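PDB 4UUO: cytosolic malate dehydrogenase from Trichomonas vaginalis, which probably catalyses the NAD-dependent interconversion of L-malate and oxaloacetate. Local coordinates for residues F169-C180 against P191-D199; W182-D192 against W307-E318. One frame throughout, in Å; residues are numbered along the deposited sequence.

In the fold
Both contacts lie in the C-terminal alpha/beta domain of the lactate/malate dehydrogenase family, their centres about 19 Å apart. Contact 1 pairs strand 176-182, and the turn leading into it from helix 155-169, with the chain that returns through strands 190-192 and 197-198. Contact 2 sets the turn of the same hairpin, with strand 190-192, on the C-terminal helix 306-329. Along the chain the segments alternate: 169-180, 182-192, 191-199 and finally 307-318, with Pro-191 and Asp-192 common to both contacts. Contact 1 thus builds the outlying part of a small antiparallel sheet, while contact 2 backs the loop that carries His-185, the probable proton acceptor, with a helix from far along the sequence.

Contact 1 of 2, residues F169-C180 against P191-D199; sequences FGVTPEKIHKVC and PDTTHATVD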
loop_
_atom_site.group_PDB
_atom_site.type_symbol
_atom_site.label_atom_id
_atom_site.label_comp_id
_atom_site.label_asym_id
_atom_site.label_seq_id
_atom_site.Cartn_x
_atom_site.Cartn_y
_atom_site.Cartn_z
ATOM N N PHE A 169 14.286 -4.119 -22.542
ATOM C CA PHE A 169 15.519 -3.413 -22.894
ATOM C C PHE A 169 16.539 -3.429 -21.753
ATOM O O PHE A 169 17.667 -2.962 -21.915
ATOM C CB PHE A 169 15.216 -1.965 -23.294
ATOM C CG PHE A 169 14.501 -1.826 -24.614
ATOM C CD1 PHE A 169 15.214 -1.696 -25.796
ATOM C CD2 PHE A 169 13.114 -1.809 -24.671
ATOM C CE1 PHE A 169 14.558 -1.563 -27.010
ATOM C CE2 PHE A 169 12.454 -1.677 -25.880
ATOM C CZ PHE A 169 13.176 -1.553 -27.050
ATOM N N GLY A 170 16.141 -3.963 -20.601
ATOM C CA GLY A 170 17.023 -4.046 -19.448
ATOM C C GLY A 170 17.322 -2.688 -18.844
ATOM O O GLY A 170 18.404 -2.458 -18.304
ATOM N N VAL A 171 16.349 -1.788 -18.936
ATOM C CA VAL A 171 16.499 -0.424 -18.455
ATOM C C VAL A 171 15.507 -0.145 -17.333
ATOM O O VAL A 171 14.455 -0.782 -17.255
ATOM C CB VAL A 171 16.279 0.599 -19.588
ATOM C CG1 VAL A 171 16.949 1.905 -19.253
ATOM C CG2 VAL A 171 16.825 0.068 -20.897
ATOM N N THR A 172 15.847 0.799 -16.461
ATOM C CA THR A 172 14.913 1.283 -15.450
ATOM C C THR A 172 13.736 1.989 -16.130
ATOM O O THR A 172 13.930 2.692 -17.125
ATOM C CB THR A 172 15.611 2.236 -14.459
ATOM O OG1 THR A 172 14.652 3.143 -13.902
ATOM C CG2 THR A 172 16.699 3.028 -15.164
ATOM N N PRO A 173 12.511 1.798 -15.598
ATOM C CA PRO A 173 11.270 2.320 -16.195
ATOM C C PRO A 173 11.256 3.837 -16.420
ATOM O O PRO A 173 10.482 4.323 -17.248
ATOM C CB PRO A 173 10.187 1.916 -15.178
ATOM C CG PRO A 173 10.913 1.552 -13.938
ATOM C CD PRO A 173 12.242 1.027 -14.374
ATOM N N GLU A 174 12.106 4.566 -15.705
ATOM C CA GLU A 174 12.258 6.002 -15.910
ATOM C C GLU A 174 12.714 6.331 -17.335
ATOM O O GLU A 174 12.584 7.468 -17.788
ATOM C CB GLU A 174 13.262 6.564 -14.903
ATOM C CG GLU A 174 14.686 6.091 -15.158
ATOM C CD GLU A 174 15.583 6.213 -13.943
ATOM O OE1 GLU A 174 15.080 6.565 -12.855
ATOM O OE2 GLU A 174 16.796 5.950 -14.079
ATOM N N LYS A 175 13.244 5.333 -18.038
ATOM C CA LYS A 175 13.847 5.545 -19.350
ATOM C C LYS A 175 13.067 4.898 -20.500
ATOM O O LYS A 175 13.643 4.531 -21.525
ATOM C CB LYS A 175 15.286 5.033 -19.334
ATOM C CG LYS A 175 16.179 5.842 -18.407
ATOM C CD LYS A 175 17.413 5.076 -17.979
ATOM C CE LYS A 175 18.129 5.792 -16.850
ATOM N NZ LYS A 175 18.967 4.849 -16.063
ATOM N N ILE A 176 11.756 4.760 -20.312
ATOM C CA ILE A 176 10.837 4.387 -21.385
ATOM C C ILE A 176 9.828 5.522 -21.525
ATOM O O ILE A 176 9.221 5.937 -20.539
ATOM C CB ILE A 176 10.099 3.050 -21.102
ATOM C CG1 ILE A 176 11.095 1.912 -20.872
ATOM C CG2 ILE A 176 9.160 2.697 -22.252
ATOM C CD1 ILE A 176 11.799 1.446 -22.135
ATOM N N HIS A 177 9.654 6.036 -22.737
ATOM C CA HIS A 177 8.792 7.199 -22.940
ATOM C C HIS A 177 7.785 6.987 -24.068
ATOM O O HIS A 177 7.943 6.088 -24.892
ATOM C CB HIS A 177 9.630 8.452 -23.241
ATOM C CG HIS A 177 10.915 8.526 -22.474
ATOM N ND1 HIS A 177 10.973 8.902 -21.150
ATOM C CD2 HIS A 177 12.192 8.275 -22.852
ATOM C CE1 HIS A 177 12.231 8.875 -20.742
ATOM N NE2 HIS A 177 12.990 8.497 -21.755
ATOM N N LYS A 178 6.749 7.821 -24.075
ATOM C CA LYS A 178 5.815 7.942 -25.197
ATOM C C LYS A 178 5.077 6.652 -25.579
ATOM O O LYS A 178 4.878 6.364 -26.765
ATOM C CB LYS A 178 6.553 8.491 -26.421
ATOM C CG LYS A 178 7.111 9.893 -26.228
ATOM C CD LYS A 178 7.931 10.338 -27.427
ATOM C CE LYS A 178 8.702 11.612 -27.128
ATOM N NZ LYS A 178 9.562 12.020 -28.276
ATOM N N VAL A 179 4.664 5.883 -24.577
ATOM C CA VAL A 179 3.737 4.786 -24.816
ATOM C C VAL A 179 2.335 5.322 -24.583
ATOM O O VAL A 179 2.172 6.392 -23.992
ATOM C CB VAL A 179 3.999 3.567 -23.898
ATOM C CG1 VAL A 179 5.449 3.109 -24.008
ATOM C CG2 VAL A 179 3.637 3.891 -22.460
ATOM N N CYS A 180 1.323 4.597 -25.051
ATOM C CA CYS A 180 -0.052 4.993 -24.780
ATOM C C CYS A 180 -1.041 3.868 -25.031
ATOM O O CYS A 180 -0.800 2.969 -25.838
ATOM C CB CYS A 180 -0.448 6.214 -25.620
ATOM S SG CYS A 180 -0.375 5.969 -27.416
ATOM N N PRO A 191 -2.477 -1.142 -27.250
ATOM C CA PRO A 191 -1.100 -0.901 -26.805
ATOM C C PRO A 191 -0.263 -0.346 -27.947
ATOM O O PRO A 191 0.200 -1.112 -28.791
ATOM C CB PRO A 191 -0.609 -2.295 -26.380
ATOM C CG PRO A 191 -1.845 -3.137 -26.259
ATOM C CD PRO A 191 -2.789 -2.579 -27.278
ATOM N N ASP A 192 -0.080 0.969 -27.973
ATOM C CA ASP A 192 0.611 1.627 -29.077
ATOM C C ASP A 192 2.078 1.883 -28.738
ATOM O O ASP A 192 2.398 2.679 -27.853
ATOM C CB ASP A 192 -0.099 2.937 -29.434
ATOM C CG ASP A 192 0.475 3.602 -30.669
ATOM O OD1 ASP A 192 1.312 2.983 -31.358
ATOM O OD2 ASP A 192 0.076 4.750 -30.959
ATOM N N THR A 193 2.963 1.201 -29.460
ATOM C CA THR A 193 4.396 1.280 -29.208
ATOM C C THR A 193 5.156 1.817 -30.402
ATOM O O THR A 193 6.328 1.498 -30.583
ATOM C CB THR A 193 4.983 -0.098 -28.856
ATOM O OG1 THR A 193 4.357 -1.102 -29.665
ATOM C CG2 THR A 193 4.753 -0.418 -27.393
ATOM N N THR A 194 4.493 2.625 -31.221
ATOM C CA THR A 194 5.108 3.113 -32.453
ATOM C C THR A 194 5.686 4.515 -32.291
ATOM O O THR A 194 6.321 5.044 -33.199
ATOM C CB THR A 194 4.101 3.108 -33.605
ATOM O OG1 THR A 194 3.056 4.049 -33.333
ATOM C CG2 THR A 194 3.499 1.724 -33.756
ATOM N N HIS A 195 5.464 5.108 -31.125
ATOM C CA HIS A 195 6.023 6.415 -30.807
ATOM C C HIS A 195 6.972 6.306 -29.623
ATOM O O HIS A 195 7.550 7.299 -29.185
ATOM C CB HIS A 195 4.916 7.418 -30.486
ATOM C CG HIS A 195 3.610 7.110 -31.147
ATOM N ND1 HIS A 195 3.321 7.489 -32.441
ATOM C CD2 HIS A 195 2.512 6.463 -30.690
ATOM C CE1 HIS A 195 2.103 7.087 -32.751
ATOM N NE2 HIS A 195 1.589 6.461 -31.705
ATOM N N ALA A 196 7.123 5.088 -29.110
ATOM C CA ALA A 196 7.871 4.856 -27.880
ATOM C C ALA A 196 9.387 4.940 -28.079
ATOM O O ALA A 196 9.912 4.593 -29.144
ATOM C CB ALA A 196 7.492 3.507 -27.291
ATOM N N THR A 197 10.074 5.411 -27.041
ATOM C CA THR A 197 11.531 5.537 -27.042
ATOM C C THR A 197 12.133 4.922 -25.774
ATOM O O THR A 197 11.421 4.672 -24.802
ATOM C CB THR A 197 11.977 7.014 -27.155
ATOM O OG1 THR A 197 11.512 7.752 -26.017
ATOM C CG2 THR A 197 11.420 7.643 -28.420
ATOM N N VAL A 198 13.442 4.676 -25.796
ATOM C CA VAL A 198 14.147 4.103 -24.651
ATOM C C VAL A 198 15.571 4.651 -24.565
ATOM O O VAL A 198 16.298 4.682 -25.557
ATOM C CB VAL A 198 14.181 2.551 -24.719
ATOM C CG1 VAL A 198 14.665 2.073 -26.075
ATOM C CG2 VAL A 198 15.041 1.971 -23.593
ATOM N N ASP A 199 15.963 5.098 -23.376
ATOM C CA ASP A 199 17.283 5.689 -23.179
ATOM C C ASP A 199 18.356 4.619 -23.001
ATOM O O ASP A 199 18.258 3.777 -22.109
ATOM C CB ASP A 199 17.270 6.628 -21.969
ATOM C CG ASP A 199 16.312 7.797 -22.146
ATOM O OD1 ASP A 199 16.186 8.307 -23.280
ATOM O OD2 ASP A 199 15.684 8.204 -21.147
#
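With CG2 of Val-198 anti to the backbone N, its other methyl, CG1, stands between N and the carbonyl carbon (chi1 50°), and the two branches serve different neighbours. CG1 lies over one face of the Phe-169 ring in a CH-pi contact, 3.9 Å from the ring centroid. CG2 meets Ile-176 CD1 at 3.6 Å and also touches Val-171 CG2. His-177, on the other face of the sheet, has its ring beside its own backbone N (chi1 -37°), which directs NE2 into a hydrogen bond with Asp-199 OD2 (2.8 Å). That oxygen lies in the imidazole plane, yet the histidine comes to it from above the carboxylate, the two planes being 51° apart. Asp-199 OD1 binds Thr-204, so both carboxylate oxygens are held, and Thr-197 OG1 sits at the imidazole edge.

These pairs belong to an irregular beta hairpin of the C-terminal domain. His-177 and Thr-197 form a hydrogen-bonded antiparallel pair (His-177 N to Thr-197 O 3.0 Å, Thr-197 N to His-177 O 3.1 Å), and Asp-199 N continues the register by bonding Lys-175 O. Lys-178, with positive phi, and the loop 193-196 then interrupt the pairing, which resumes shifted by two residues where Asp-192 N bonds Cys-180 O at 3.0 Å. Over the break, Val-179 CG1 touches Ala-196 CB. Cys-180 SG rests on Asp-192 CB at 3.7 Å. Asp-192 OD1 closes an Asx turn with Thr-194 N and also receives the Thr-194 hydroxyl on its syn lone pair.

Contact 2 of 2, residues W182-D192 against W307-E318; sequences WGNHSNTQVPD and WVKGRLEATEKE
Thr-315 OG1 is gripped twice from the loop: Asn-184 N donates to it at 2.7 Å in a nearly straight bond (164°), and it shares a hydrogen bond with Thr-188 OG1 at 2.9 Å. The oxygen faces the loop because it lies anti to the Thr-315 backbone N (chi1 -176°). The two residues it joins flank His-185, the predicted proton acceptor, in the C-terminal alpha/beta domain of the lactate/malate dehydrogenase family, so helix 306-329 grips the turn that joins strands 176-182 and 190-192, probably the active-site loop. One turn on, Glu-318 OE2 lies 3.1 Å from Thr-188 OG1, a weak bond at best.

Strand 190-192 runs against the helix at 155°, nearly antiparallel. Both methyls of Val-190 straddle Arg-311 CB, with CG2 at 3.6 Å. Arg-311 CG lies over the centre of the Trp-307 ring, whose edge meets Pro-191 O, 3.4 Å from CH2, and the bend at chi2 carries the guanidinium back so that Trp-307 CZ2 lies over one face. Leu-312 CD2 meets Trp-182 obliquely, 3.5 Å from CB, while Val-308 CG1 lies more loosely over one face of the indole, nearest NE1. Asp-192 OD2, with His-195 NE2 also beside it at a modelled distance too short to be trusted, takes the in-plane N-H of this indole: Trp-182 NE1 lies 3.0 Å away on the anti side, somewhat out of the carboxylate plane.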
loop_
_atom_site.group_PDB
_atom_site.type_symbol
_atom_site.label_atom_id
_atom_site.label_comp_id
_atom_site.label_asym_id
_atom_site.label_seq_id
_atom_site.Cartn_x
_atom_site.Cartn_y
_atom_site.Cartn_z
ATOM N N TRP A 182 -4.958 3.348 -26.335
ATOM C CA TRP A 182 -6.098 3.969 -27.017
ATOM C C TRP A 182 -7.419 3.263 -26.698
ATOM O O TRP A 182 -7.451 2.044 -26.509
ATOM C CB TRP A 182 -5.917 3.958 -28.538
ATOM C CG TRP A 182 -4.727 4.684 -29.091
ATOM C CD1 TRP A 182 -3.458 4.196 -29.223
ATOM C CD2 TRP A 182 -4.705 6.009 -29.642
ATOM N NE1 TRP A 182 -2.643 5.139 -29.798
ATOM C CE2 TRP A 182 -3.381 6.259 -30.065
ATOM C CE3 TRP A 182 -5.667 7.008 -29.807
ATOM C CZ2 TRP A 182 -3.000 7.470 -30.648
ATOM C CZ3 TRP A 182 -5.284 8.210 -30.386
ATOM C CH2 TRP A 182 -3.962 8.427 -30.802
ATOM N N GLY A 183 -8.508 4.030 -26.664
ATOM C CA GLY A 183 -9.850 3.467 -26.650
ATOM C C GLY A 183 -10.423 3.035 -25.311
ATOM O O GLY A 183 -10.369 3.771 -24.324
ATOM N N ASN A 184 -10.997 1.835 -25.291
ATOM C CA ASN A 184 -11.606 1.282 -24.088
ATOM C C ASN A 184 -10.546 0.781 -23.106
ATOM O O ASN A 184 -9.443 0.420 -23.510
ATOM C CB ASN A 184 -12.564 0.152 -24.459
ATOM C CG ASN A 184 -13.553 -0.164 -23.349
ATOM O OD1 ASN A 184 -13.921 0.708 -22.557
ATOM N ND2 ASN A 184 -13.989 -1.418 -23.287
ATOM N N HIS A 185 -10.876 0.758 -21.818
ATOM C CA HIS A 185 -9.889 0.413 -20.804
ATOM C C HIS A 185 -9.530 -1.066 -20.858
ATOM O O HIS A 185 -8.479 -1.472 -20.355
ATOM C CB HIS A 185 -10.391 0.783 -19.408
ATOM C CG HIS A 185 -11.456 -0.127 -18.883
ATOM N ND1 HIS A 185 -12.676 -0.289 -19.509
ATOM C CD2 HIS A 185 -11.491 -0.916 -17.784
ATOM C CE1 HIS A 185 -13.410 -1.146 -18.823
ATOM N NE2 HIS A 185 -12.715 -1.538 -17.768
ATOM N N SER A 186 -10.395 -1.867 -21.476
ATOM C CA SER A 186 -10.130 -3.297 -21.614
ATOM C C SER A 186 -10.779 -3.883 -22.864
ATOM O O SER A 186 -11.495 -3.183 -23.583
ATOM C CB SER A 186 -10.607 -4.055 -20.375
ATOM O OG SER A 186 -12.011 -3.986 -20.247
ATOM N N ASN A 187 -10.499 -5.166 -23.110
ATOM C CA ASN A 187 -11.017 -5.934 -24.251
ATOM C C ASN A 187 -10.448 -5.485 -25.595
ATOM O O ASN A 187 -10.014 -6.312 -26.402
ATOM C CB ASN A 187 -12.551 -5.874 -24.306
ATOM C CG ASN A 187 -13.210 -6.525 -23.103
ATOM O OD1 ASN A 187 -12.812 -7.607 -22.667
ATOM N ND2 ASN A 187 -14.231 -5.865 -22.559
ATOM N N THR A 188 -10.459 -4.178 -25.836
ATOM C CA THR A 188 -10.016 -3.637 -27.114
ATOM C C THR A 188 -9.033 -2.480 -26.964
ATOM O O THR A 188 -8.844 -1.710 -27.909
ATOM C CB THR A 188 -11.209 -3.143 -27.960
ATOM O OG1 THR A 188 -11.864 -2.062 -27.284
ATOM C CG2 THR A 188 -12.206 -4.273 -28.211
ATOM N N GLN A 189 -8.413 -2.346 -25.792
ATOM C CA GLN A 189 -7.423 -1.287 -25.599
ATOM C C GLN A 189 -6.256 -1.484 -26.562
ATOM O O GLN A 189 -5.858 -2.616 -26.854
ATOM C CB GLN A 189 -6.921 -1.235 -24.148
ATOM C CG GLN A 189 -5.913 -2.300 -23.746
ATOM C CD GLN A 189 -6.561 -3.450 -23.010
ATOM O OE1 GLN A 189 -7.615 -3.942 -23.417
ATOM N NE2 GLN A 189 -5.941 -3.881 -21.913
ATOM N N VAL A 190 -5.725 -0.377 -27.073
ATOM C CA VAL A 190 -4.677 -0.439 -28.082
ATOM C C VAL A 190 -3.310 -0.108 -27.485
ATOM O O VAL A 190 -3.012 1.058 -27.225
ATOM C CB VAL A 190 -4.970 0.527 -29.255
ATOM C CG1 VAL A 190 -3.958 0.332 -30.373
ATOM C CG2 VAL A 190 -6.393 0.332 -29.770
ATOM N N PRO A 191 -2.477 -1.142 -27.250
ATOM C CA PRO A 191 -1.100 -0.901 -26.805
ATOM C C PRO A 191 -0.263 -0.346 -27.947
ATOM O O PRO A 191 0.200 -1.112 -28.791
ATOM C CB PRO A 191 -0.609 -2.295 -26.380
ATOM C CG PRO A 191 -1.845 -3.137 -26.259
ATOM C CD PRO A 191 -2.789 -2.579 -27.278
ATOM N N ASP A 192 -0.080 0.969 -27.973
ATOM C CA ASP A 192 0.611 1.627 -29.077
ATOM C C ASP A 192 2.078 1.883 -28.738
ATOM O O ASP A 192 2.398 2.679 -27.853
ATOM C CB ASP A 192 -0.099 2.937 -29.434
ATOM C CG ASP A 192 0.475 3.602 -30.669
ATOM O OD1 ASP A 192 1.312 2.983 -31.358
ATOM O OD2 ASP A 192 0.076 4.750 -30.959
ATOM N N TRP A 307 -2.209 -0.960 -38.413
ATOM C CA TRP A 307 -2.541 -1.747 -37.233
ATOM C C TRP A 307 -3.240 -0.865 -36.206
ATOM O O TRP A 307 -4.332 -1.191 -35.745
ATOM C CB TRP A 307 -1.293 -2.392 -36.623
ATOM C CG TRP A 307 -1.593 -3.269 -35.433
ATOM C CD1 TRP A 307 -2.111 -4.536 -35.457
ATOM C CD2 TRP A 307 -1.391 -2.945 -34.047
ATOM N NE1 TRP A 307 -2.244 -5.018 -34.175
ATOM C CE2 TRP A 307 -1.811 -4.064 -33.293
ATOM C CE3 TRP A 307 -0.899 -1.822 -33.374
ATOM C CZ2 TRP A 307 -1.751 -4.089 -31.898
ATOM C CZ3 TRP A 307 -0.841 -1.851 -31.988
ATOM C CH2 TRP A 307 -1.265 -2.977 -31.266
ATOM N N VAL A 308 -2.609 0.256 -35.868
ATOM C CA VAL A 308 -3.146 1.177 -34.870
ATOM C C VAL A 308 -4.535 1.675 -35.259
ATOM O O VAL A 308 -5.465 1.644 -34.447
ATOM C CB VAL A 308 -2.210 2.383 -34.663
ATOM C CG1 VAL A 308 -2.809 3.359 -33.670
ATOM C CG2 VAL A 308 -0.846 1.911 -34.183
ATOM N N LYS A 309 -4.675 2.113 -36.509
ATOM C CA LYS A 309 -5.950 2.616 -37.014
ATOM C C LYS A 309 -7.052 1.549 -36.977
ATOM O O LYS A 309 -8.176 1.823 -36.552
ATOM C CB LYS A 309 -5.781 3.154 -38.438
ATOM C CG LYS A 309 -4.957 4.437 -38.528
ATOM C CD LYS A 309 -4.686 4.837 -39.975
ATOM C CE LYS A 309 -3.951 6.173 -40.056
ATOM N NZ LYS A 309 -3.519 6.545 -41.442
ATOM N N GLY A 310 -6.729 0.335 -37.412
ATOM C CA GLY A 310 -7.695 -0.750 -37.413
ATOM C C GLY A 310 -8.103 -1.136 -36.006
ATOM O O GLY A 310 -9.223 -1.592 -35.775
ATOM N N ARG A 311 -7.180 -0.945 -35.067
ATOM C CA ARG A 311 -7.421 -1.213 -33.653
ATOM C C ARG A 311 -8.287 -0.125 -33.015
ATOM O O ARG A 311 -8.966 -0.367 -32.016
ATOM C CB ARG A 311 -6.092 -1.336 -32.897
ATOM C CG ARG A 311 -5.350 -2.648 -33.114
ATOM C CD ARG A 311 -6.192 -3.844 -32.691
ATOM N NE ARG A 311 -5.375 -4.964 -32.224
ATOM C CZ ARG A 311 -5.060 -5.186 -30.948
ATOM N NH1 ARG A 311 -5.491 -4.362 -29.999
ATOM N NH2 ARG A 311 -4.313 -6.232 -30.618
ATOM N N LEU A 312 -8.247 1.072 -33.595
ATOM C CA LEU A 312 -9.049 2.196 -33.127
ATOM C C LEU A 312 -10.510 2.045 -33.516
ATOM O O LEU A 312 -11.410 2.431 -32.772
ATOM C CB LEU A 312 -8.509 3.508 -33.687
ATOM C CG LEU A 312 -7.211 4.032 -33.085
ATOM C CD1 LEU A 312 -6.714 5.211 -33.900
ATOM C CD2 LEU A 312 -7.452 4.430 -31.646
ATOM N N GLU A 313 -10.738 1.501 -34.704
ATOM C CA GLU A 313 -12.091 1.246 -35.168
ATOM C C GLU A 313 -12.705 0.149 -34.328
ATOM O O GLU A 313 -13.888 0.185 -34.019
ATOM C CB GLU A 313 -12.096 0.858 -36.643
ATOM C CG GLU A 313 -11.625 1.970 -37.551
ATOM C CD GLU A 313 -11.603 1.563 -39.006
ATOM O OE1 GLU A 313 -11.362 0.370 -39.284
ATOM O OE2 GLU A 313 -11.834 2.435 -39.870
ATOM N N ALA A 314 -11.882 -0.820 -33.946
ATOM C CA ALA A 314 -12.345 -1.937 -33.136
ATOM C C ALA A 314 -12.755 -1.494 -31.730
ATOM O O ALA A 314 -13.722 -2.016 -31.165
ATOM C CB ALA A 314 -11.269 -3.007 -33.059
ATOM N N THR A 315 -12.026 -0.533 -31.168
ATOM C CA THR A 315 -12.276 -0.114 -29.794
ATOM C C THR A 315 -13.385 0.941 -29.724
ATOM O O THR A 315 -14.191 0.935 -28.792
ATOM C CB THR A 315 -10.980 0.412 -29.114
ATOM O OG1 THR A 315 -11.250 0.735 -27.745
ATOM C CG2 THR A 315 -10.422 1.637 -29.829
ATOM N N GLU A 316 -13.445 1.825 -30.714
ATOM C CA GLU A 316 -14.522 2.805 -30.772
ATOM C C GLU A 316 -15.856 2.122 -31.034
ATOM O O GLU A 316 -16.886 2.512 -30.481
ATOM C CB GLU A 316 -14.258 3.840 -31.854
ATOM C CG GLU A 316 -15.342 4.878 -31.951
ATOM C CD GLU A 316 -14.993 5.965 -32.932
ATOM O OE1 GLU A 316 -14.125 5.722 -33.797
ATOM O OE2 GLU A 316 -15.577 7.063 -32.832
ATOM N N LYS A 317 -15.821 1.105 -31.889
ATOM C CA LYS A 317 -16.989 0.285 -32.182
ATOM C C LYS A 317 -17.537 -0.343 -30.901
ATOM O O LYS A 317 -18.749 -0.470 -30.727
ATOM C CB LYS A 317 -16.630 -0.801 -33.200
ATOM C CG LYS A 317 -17.805 -1.587 -33.751
ATOM C CD LYS A 317 -18.662 -0.748 -34.670
ATOM C CE LYS A 317 -19.780 -1.592 -35.240
ATOM N NZ LYS A 317 -20.490 -2.304 -34.142
ATOM N N GLU A 318 -16.633 -0.727 -30.003
ATOM C CA GLU A 318 -17.025 -1.343 -28.741
ATOM C C GLU A 318 -17.605 -0.316 -27.781
ATOM O O GLU A 318 -18.583 -0.590 -27.086
ATOM C CB GLU A 318 -15.839 -2.048 -28.084
ATOM C CG GLU A 318 -16.171 -2.612 -26.708
ATOM C CD GLU A 318 -15.009 -3.344 -26.061
ATOM O OE1 GLU A 318 -14.876 -4.560 -26.301
ATOM O OE2 GLU A 318 -14.234 -2.706 -25.312
#